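Lantibiotic dehydratase (Microbispora corallina, PDB 5EHK) probably dehydrates serine and threonine residues of the NAI-107 precursor peptide, using glutamyl-tRNA to activate their hydroxyl groups. Local coordinates at residues 100-105 / 127-132; 354-359 / 363-368; 951-956 / 1037-1042. All blocks are in the same frame, centred on the assembly; numbering follows the deposited sequence.

Overall arrangement
The three contacts follow one another along the chain, each closing before the next opens. Contacts 1 and 2 belong to the N-terminal lantibiotic dehydratase family region, their centres about 19 Å apart and their nearest atoms about 5 Å apart, without touching. Contact 1 joins helices 100-110 and 119-138, whereas contact 2 folds the end of helix 346-359 onto the start of strand 366-379. Contact 3, between helices 950-965 and 1034-1042 of the C-terminal family region, has its centre about 86 Å from that of contact 1 and about 84 Å from that of contact 2. Contacts 1 and 2 thus help build one side of an elongated chain, and contact 3 the opposite side.

Contact 1 of 3, residues 100-105 / 127-132; sequences PSLAGL and LALLRY
Leu102 of helix 100-110 reaches helix 119-138 with a single methyl, CD2, which touches three residues along the facing side of that helix. It lies 4.0 Å from Ala128 CB, and it also packs against Leu129 near its backbone, 3.9 Å from the backbone N and 4.3 Å from CB. Its third neighbour is Tyr132, approached at the ring edge and in the ring plane; Leu102 CD2 stands 3.7 Å from Tyr132 CD2 and 3.8 Å from CE2. The Leu102 side chain extends away from its own backbone N (chi1 176°), while Tyr132 leans back beside its N (chi1 -73°), and the two slide past each other in opposite directions. The short helical segments run 11.0 Å apart at closest approach, with 115° between their directions, so within these segments the contact is concentrated on Leu102.

Packing of the two helices continues through Leu105 onto Arg121 and Ala125. The loose side is at Pro100 and Ser101, which are exposed; Ser101 OG makes a weak hydrogen bond with Ser99 OG. On helix 119-138, Arg131 turns to a different neighbour and forms salt bridges with Asp751 and Glu752 of helix 743-755. Leu102 also rests on Val95 of helix 92-98, and the Tyr132 ring meets that of Phe146. The side chains that meet here are apolar at their points of contact: between these segments the contact rests on dispersion and shape, with Leu102 CD2 lodged against Ala128, Leu129 and the Tyr132 edge, while charged pairing is left to another face.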
# COMPACT_ATOMS: atom_id res chain seq x y z
N PRO A 100 20.01 -17.41 -38.52
CA PRO A 100 20.17 -17.68 -39.96
C PRO A 100 20.30 -16.39 -40.76
O PRO A 100 21.05 -16.37 -41.72
CB PRO A 100 18.89 -18.45 -40.32
CG PRO A 100 17.93 -18.20 -39.20
CD PRO A 100 18.80 -18.04 -37.97
N SER A 101 19.61 -15.33 -40.34
CA SER A 101 19.71 -14.05 -41.03
C SER A 101 21.14 -13.49 -41.07
O SER A 101 21.60 -13.02 -42.12
CB SER A 101 18.78 -13.00 -40.39
OG SER A 101 19.30 -12.56 -39.15
N LEU A 102 21.84 -13.55 -39.94
CA LEU A 102 23.21 -13.06 -39.89
C LEU A 102 24.09 -13.99 -40.70
O LEU A 102 25.07 -13.56 -41.31
CB LEU A 102 23.71 -12.98 -38.45
CG LEU A 102 25.18 -12.57 -38.27
CD1 LEU A 102 25.42 -11.19 -38.85
CD2 LEU A 102 25.57 -12.59 -36.80
N ALA A 103 23.73 -15.27 -40.69
CA ALA A 103 24.48 -16.28 -41.41
C ALA A 103 24.37 -16.02 -42.91
O ALA A 103 25.30 -16.32 -43.67
CB ALA A 103 23.97 -17.67 -41.07
N GLY A 104 23.24 -15.47 -43.33
CA GLY A 104 23.06 -15.16 -44.73
C GLY A 104 24.03 -14.08 -45.16
O GLY A 104 24.70 -14.20 -46.19
N LEU A 105 24.14 -13.04 -44.35
CA LEU A 105 25.05 -11.94 -44.68
C LEU A 105 26.50 -12.42 -44.77
O LEU A 105 27.25 -11.99 -45.64
CB LEU A 105 24.88 -10.81 -43.66
CG LEU A 105 25.68 -9.54 -43.93
CD1 LEU A 105 24.88 -8.32 -43.49
CD2 LEU A 105 27.00 -9.60 -43.20
N LEU A 127 28.62 -5.98 -35.28
CA LEU A 127 28.39 -5.97 -33.83
C LEU A 127 27.64 -7.21 -33.35
O LEU A 127 27.93 -7.76 -32.29
CB LEU A 127 27.67 -4.69 -33.38
CG LEU A 127 28.46 -3.38 -33.41
CD1 LEU A 127 27.64 -2.24 -32.85
CD2 LEU A 127 29.77 -3.52 -32.64
N ALA A 128 26.67 -7.64 -34.14
CA ALA A 128 25.96 -8.88 -33.86
C ALA A 128 26.93 -10.05 -33.85
O ALA A 128 26.91 -10.88 -32.94
CB ALA A 128 24.88 -9.11 -34.91
N LEU A 129 27.81 -10.10 -34.84
CA LEU A 129 28.78 -11.19 -34.93
C LEU A 129 29.75 -11.15 -33.76
O LEU A 129 30.11 -12.19 -33.20
CB LEU A 129 29.58 -11.08 -36.21
CG LEU A 129 30.60 -12.21 -36.29
CD1 LEU A 129 29.95 -13.47 -36.86
CD2 LEU A 129 31.82 -11.79 -37.08
N LEU A 130 30.12 -9.94 -33.36
CA LEU A 130 31.04 -9.74 -32.25
C LEU A 130 30.44 -10.27 -30.96
O LEU A 130 31.16 -10.82 -30.13
CB LEU A 130 31.40 -8.26 -32.11
CG LEU A 130 32.39 -7.87 -31.02
CD1 LEU A 130 33.70 -8.60 -31.20
CD2 LEU A 130 32.60 -6.36 -31.01
N ARG A 131 29.14 -10.07 -30.78
CA ARG A 131 28.44 -10.58 -29.61
C ARG A 131 28.54 -12.09 -29.58
O ARG A 131 28.74 -12.68 -28.51
CB ARG A 131 26.98 -10.15 -29.62
CG ARG A 131 26.79 -8.67 -29.46
CD ARG A 131 25.34 -8.29 -29.60
NE ARG A 131 25.21 -6.84 -29.70
CZ ARG A 131 25.22 -6.03 -28.65
NH1 ARG A 131 25.34 -6.54 -27.42
NH2 ARG A 131 25.10 -4.72 -28.82
N TYR A 132 28.34 -12.72 -30.73
CA TYR A 132 28.42 -14.17 -30.86
C TYR A 132 29.84 -14.74 -30.69
O TYR A 132 30.02 -15.86 -30.22
CB TYR A 132 27.82 -14.62 -32.19
CG TYR A 132 26.30 -14.54 -32.27
CD1 TYR A 132 25.50 -15.08 -31.27
CD2 TYR A 132 25.67 -13.89 -33.33
CE1 TYR A 132 24.12 -15.00 -31.33
CE2 TYR A 132 24.30 -13.81 -33.40
CZ TYR A 132 23.53 -14.37 -32.40
OH TYR A 132 22.16 -14.28 -32.48

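Contact 2 of 3, residues 354-359 / 363-368; sequences QSTRRV and DTPLHV
Thr356, which gives up the most surface here, brings its hydroxyl and beta carbon up to the CB-CG edge of the Pro365 ring. Thr356 OG1 comes 3.5 Å from Pro365 CG and 3.8 Å from its CB, and the two side chains cross at about a right angle. The first torsion (chi1 71°) places OG1 between the backbone N and the carbonyl carbon; the hydroxyl also hydrogen-bonds to Ile353 O, one turn back in helix 346-359, so its polar need is met within the helix and the proline meets it purely as a packing surface. The other branch, Thr356 CG2, is directed at Leu366, with CD2 of the leucine 4.3 Å away. Leu366 brings that methyl over by the outer part of its side chain, and also lies on Leu349, Leu352 and Ile353 of the same helix.

The contact thus packs the helix end against the loop and first residue of strand 366-379, across a six-residue connection. Trp176 NE1 bonds to Thr356 O, and Pro365 makes a backbone hydrogen bond with Asp173. What holds helix end to strand start directly is van der Waals packing, with the buried threonine hydroxyl satisfied by its own helix.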
# COMPACT_ATOMS: atom_id res chain seq x y z
N GLN A 354 16.02 -27.97 -43.91
CA GLN A 354 15.00 -27.99 -44.96
C GLN A 354 14.10 -29.23 -44.80
O GLN A 354 12.94 -29.22 -45.23
CB GLN A 354 15.61 -27.88 -46.38
CG GLN A 354 15.79 -29.20 -47.13
CD GLN A 354 16.81 -30.12 -46.48
OE1 GLN A 354 17.56 -29.70 -45.61
NE2 GLN A 354 16.81 -31.40 -46.89
N SER A 355 14.63 -30.28 -44.19
CA SER A 355 13.84 -31.48 -43.89
C SER A 355 12.65 -31.12 -42.98
O SER A 355 11.50 -31.44 -43.28
CB SER A 355 14.72 -32.56 -43.24
OG SER A 355 13.99 -33.75 -43.00
N THR A 356 12.95 -30.45 -41.88
CA THR A 356 11.93 -29.90 -41.00
C THR A 356 11.04 -28.90 -41.72
O THR A 356 9.87 -28.77 -41.39
CB THR A 356 12.56 -29.20 -39.75
OG1 THR A 356 13.21 -27.98 -40.14
CG2 THR A 356 13.56 -30.12 -39.05
N ARG A 357 11.60 -28.19 -42.69
CA ARG A 357 10.84 -27.20 -43.47
C ARG A 357 9.81 -27.87 -44.37
O ARG A 357 8.81 -27.25 -44.76
CB ARG A 357 11.77 -26.32 -44.31
CG ARG A 357 12.63 -25.36 -43.50
CD ARG A 357 13.39 -24.39 -44.40
NE ARG A 357 12.48 -23.55 -45.17
CZ ARG A 357 11.91 -22.43 -44.71
NH1 ARG A 357 12.16 -22.01 -43.47
NH2 ARG A 357 11.09 -21.73 -45.48
N ARG A 358 10.08 -29.12 -44.73
CA ARG A 358 9.14 -29.89 -45.54
C ARG A 358 7.88 -30.15 -44.72
O ARG A 358 6.76 -29.92 -45.18
CB ARG A 358 9.77 -31.20 -46.02
CG ARG A 358 10.13 -31.18 -47.51
CD ARG A 358 10.95 -32.39 -47.92
NE ARG A 358 12.35 -32.27 -47.52
CZ ARG A 358 13.09 -33.29 -47.09
NH1 ARG A 358 12.55 -34.50 -46.98
NH2 ARG A 358 14.36 -33.09 -46.75
N VAL A 359 8.09 -30.62 -43.50
CA VAL A 359 7.02 -30.82 -42.53
C VAL A 359 6.28 -29.52 -42.31
O VAL A 359 5.05 -29.49 -42.40
CB VAL A 359 7.61 -31.25 -41.19
CG1 VAL A 359 6.57 -31.14 -40.08
CG2 VAL A 359 8.16 -32.66 -41.29
N ASP A 363 10.86 -20.68 -38.23
CA ASP A 363 12.06 -19.88 -37.99
C ASP A 363 13.12 -20.58 -37.14
O ASP A 363 14.33 -20.47 -37.40
CB ASP A 363 11.70 -18.56 -37.31
CG ASP A 363 11.18 -17.52 -38.27
OD1 ASP A 363 11.13 -17.82 -39.49
OD2 ASP A 363 10.86 -16.40 -37.82
N THR A 364 12.68 -21.30 -36.11
CA THR A 364 13.58 -21.98 -35.20
C THR A 364 13.03 -23.33 -34.79
O THR A 364 12.47 -23.46 -33.71
CB THR A 364 13.76 -21.16 -33.91
OG1 THR A 364 12.50 -20.61 -33.54
CG2 THR A 364 14.75 -20.04 -34.11
N PRO A 365 13.17 -24.34 -35.66
CA PRO A 365 12.58 -25.67 -35.46
C PRO A 365 13.53 -26.60 -34.72
O PRO A 365 13.21 -27.78 -34.53
CB PRO A 365 12.41 -26.17 -36.88
CG PRO A 365 13.60 -25.61 -37.57
CD PRO A 365 13.82 -24.24 -36.98
N LEU A 366 14.70 -26.11 -34.32
CA LEU A 366 15.64 -26.97 -33.60
C LEU A 366 16.05 -26.41 -32.24
O LEU A 366 16.14 -25.20 -32.04
CB LEU A 366 16.92 -27.23 -34.42
CG LEU A 366 16.91 -27.80 -35.83
CD1 LEU A 366 18.34 -27.87 -36.30
CD2 LEU A 366 16.29 -29.18 -35.85
N HIS A 367 16.31 -27.32 -31.32
CA HIS A 367 16.91 -26.98 -30.05
C HIS A 367 18.16 -27.82 -29.86
O HIS A 367 18.13 -29.06 -29.98
CB HIS A 367 15.92 -27.18 -28.88
CG HIS A 367 16.52 -26.87 -27.54
ND1 HIS A 367 16.62 -25.59 -27.05
CD2 HIS A 367 17.06 -27.69 -26.61
CE1 HIS A 367 17.20 -25.63 -25.86
NE2 HIS A 367 17.48 -26.89 -25.57
N VAL A 368 19.29 -27.16 -29.62
CA VAL A 368 20.57 -27.86 -29.54
C VAL A 368 21.19 -27.72 -28.18
O VAL A 368 21.33 -26.62 -27.68
CB VAL A 368 21.57 -27.37 -30.62
CG1 VAL A 368 22.97 -27.94 -30.36
CG2 VAL A 368 21.08 -27.71 -32.03

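Contact 3 of 3, residues 951-956 / 1037-1042; sequences DEVTAI and CQVLAA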
# COMPACT_ATOMS: atom_id res chain seq x y z
N ASP A 951 -15.84 -0.84 29.59
CA ASP A 951 -14.91 -1.95 29.80
C ASP A 951 -15.29 -2.76 31.03
O ASP A 951 -15.15 -3.99 31.06
CB ASP A 951 -13.47 -1.46 29.95
CG ASP A 951 -12.92 -0.88 28.67
OD1 ASP A 951 -13.73 -0.51 27.80
OD2 ASP A 951 -11.67 -0.82 28.52
N GLU A 952 -15.77 -2.06 32.05
CA GLU A 952 -16.23 -2.74 33.24
C GLU A 952 -17.44 -3.63 32.95
O GLU A 952 -17.40 -4.82 33.23
CB GLU A 952 -16.53 -1.74 34.36
CG GLU A 952 -15.28 -1.34 35.14
CD GLU A 952 -15.46 -0.08 35.96
OE1 GLU A 952 -16.26 0.80 35.54
OE2 GLU A 952 -14.82 0.03 37.03
N VAL A 953 -18.49 -3.06 32.37
CA VAL A 953 -19.69 -3.84 32.13
C VAL A 953 -19.39 -4.98 31.16
O VAL A 953 -20.00 -6.04 31.24
CB VAL A 953 -20.88 -2.98 31.65
CG1 VAL A 953 -21.04 -1.76 32.55
CG2 VAL A 953 -20.69 -2.56 30.21
N THR A 954 -18.41 -4.78 30.27
CA THR A 954 -17.99 -5.84 29.34
C THR A 954 -17.25 -6.96 30.06
O THR A 954 -17.50 -8.14 29.80
CB THR A 954 -17.18 -5.30 28.15
OG1 THR A 954 -17.97 -4.33 27.44
CG2 THR A 954 -16.83 -6.43 27.16
N ALA A 955 -16.35 -6.59 30.97
CA ALA A 955 -15.68 -7.56 31.83
C ALA A 955 -16.73 -8.33 32.64
O ALA A 955 -16.73 -9.56 32.68
CB ALA A 955 -14.73 -6.85 32.77
N ILE A 956 -17.66 -7.59 33.23
CA ILE A 956 -18.77 -8.18 33.94
C ILE A 956 -19.52 -9.13 33.02
O ILE A 956 -19.83 -10.25 33.41
CB ILE A 956 -19.71 -7.11 34.47
CG1 ILE A 956 -18.99 -6.23 35.49
CG2 ILE A 956 -20.96 -7.72 35.09
CD1 ILE A 956 -19.81 -5.03 35.92
N CYS A 1037 -26.62 -3.54 40.18
CA CYS A 1037 -27.79 -4.40 40.07
C CYS A 1037 -28.38 -4.33 38.68
O CYS A 1037 -28.73 -5.36 38.09
CB CYS A 1037 -28.83 -4.00 41.12
SG CYS A 1037 -28.49 -4.73 42.72
N GLN A 1038 -28.48 -3.12 38.14
CA GLN A 1038 -29.06 -2.92 36.82
C GLN A 1038 -28.20 -3.58 35.75
O GLN A 1038 -28.69 -3.96 34.68
CB GLN A 1038 -29.29 -1.45 36.52
CG GLN A 1038 -30.55 -0.85 37.11
CD GLN A 1038 -30.74 0.62 36.72
OE1 GLN A 1038 -29.84 1.46 36.87
NE2 GLN A 1038 -31.91 0.92 36.17
N VAL A 1039 -26.92 -3.70 36.04
CA VAL A 1039 -26.03 -4.40 35.14
C VAL A 1039 -26.38 -5.86 35.12
O VAL A 1039 -26.56 -6.45 34.06
CB VAL A 1039 -24.58 -4.22 35.56
CG1 VAL A 1039 -23.70 -5.12 34.74
CG2 VAL A 1039 -24.17 -2.77 35.35
N LEU A 1040 -26.53 -6.45 36.30
CA LEU A 1040 -26.81 -7.89 36.38
C LEU A 1040 -28.20 -8.27 35.85
O LEU A 1040 -28.35 -9.34 35.25
CB LEU A 1040 -26.58 -8.43 37.79
CG LEU A 1040 -25.14 -8.43 38.30
CD1 LEU A 1040 -25.04 -9.24 39.59
CD2 LEU A 1040 -24.17 -8.97 37.28
N ALA A 1041 -29.20 -7.42 36.08
CA ALA A 1041 -30.54 -7.70 35.59
C ALA A 1041 -30.53 -7.78 34.06
O ALA A 1041 -31.12 -8.68 33.46
CB ALA A 1041 -31.52 -6.63 36.04
N ALA A 1042 -29.82 -6.84 33.44
CA ALA A 1042 -29.78 -6.76 31.99
C ALA A 1042 -29.13 -7.99 31.36
O ALA A 1042 -29.28 -8.22 30.17
CB ALA A 1042 -29.06 -5.49 31.56
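Ile956 and Val1039 meet at about a right angle, branch against branch. The nearest pair is Ile956 CG2 and Val1039 CG1, 3.8 Å apart, and the delta methyl joins in, Ile956 CD1 lying 4.1 Å from Val1039 CG1. In Val1039 the CG1 branch is swung opposite the backbone N (chi1 171°), which leaves CG2 beside that N and turned to Val953; there Val953 CG1 and Val1039 CG2 sit 4.3 Å apart, a looser touch. Leu1040 also crosses Ile956 at about a right angle, with Leu1040 CD2 4.1 Å from Ile956 CG2. Every touching group is aliphatic.

The short helical segments approach to 10.9 Å with 47° between their directions, the CA atoms nearest at Val953 and Val1039. This is helix packing within the C-terminal family region, which in relatives is associated with glutamate elimination. Helix 1028-1032 closes one flank by placing Leu1030 against both Ile956 and Leu1040, and Phe946 packs on Val1039. Helix 1034-1042 touches helix 920-942 through Gln1038 and Ala1042, while helix 950-965 contacts helix 1014-1020 through Glu952 and is tied to helix 1090-1109 by the Asp951-Arg1092 salt bridge.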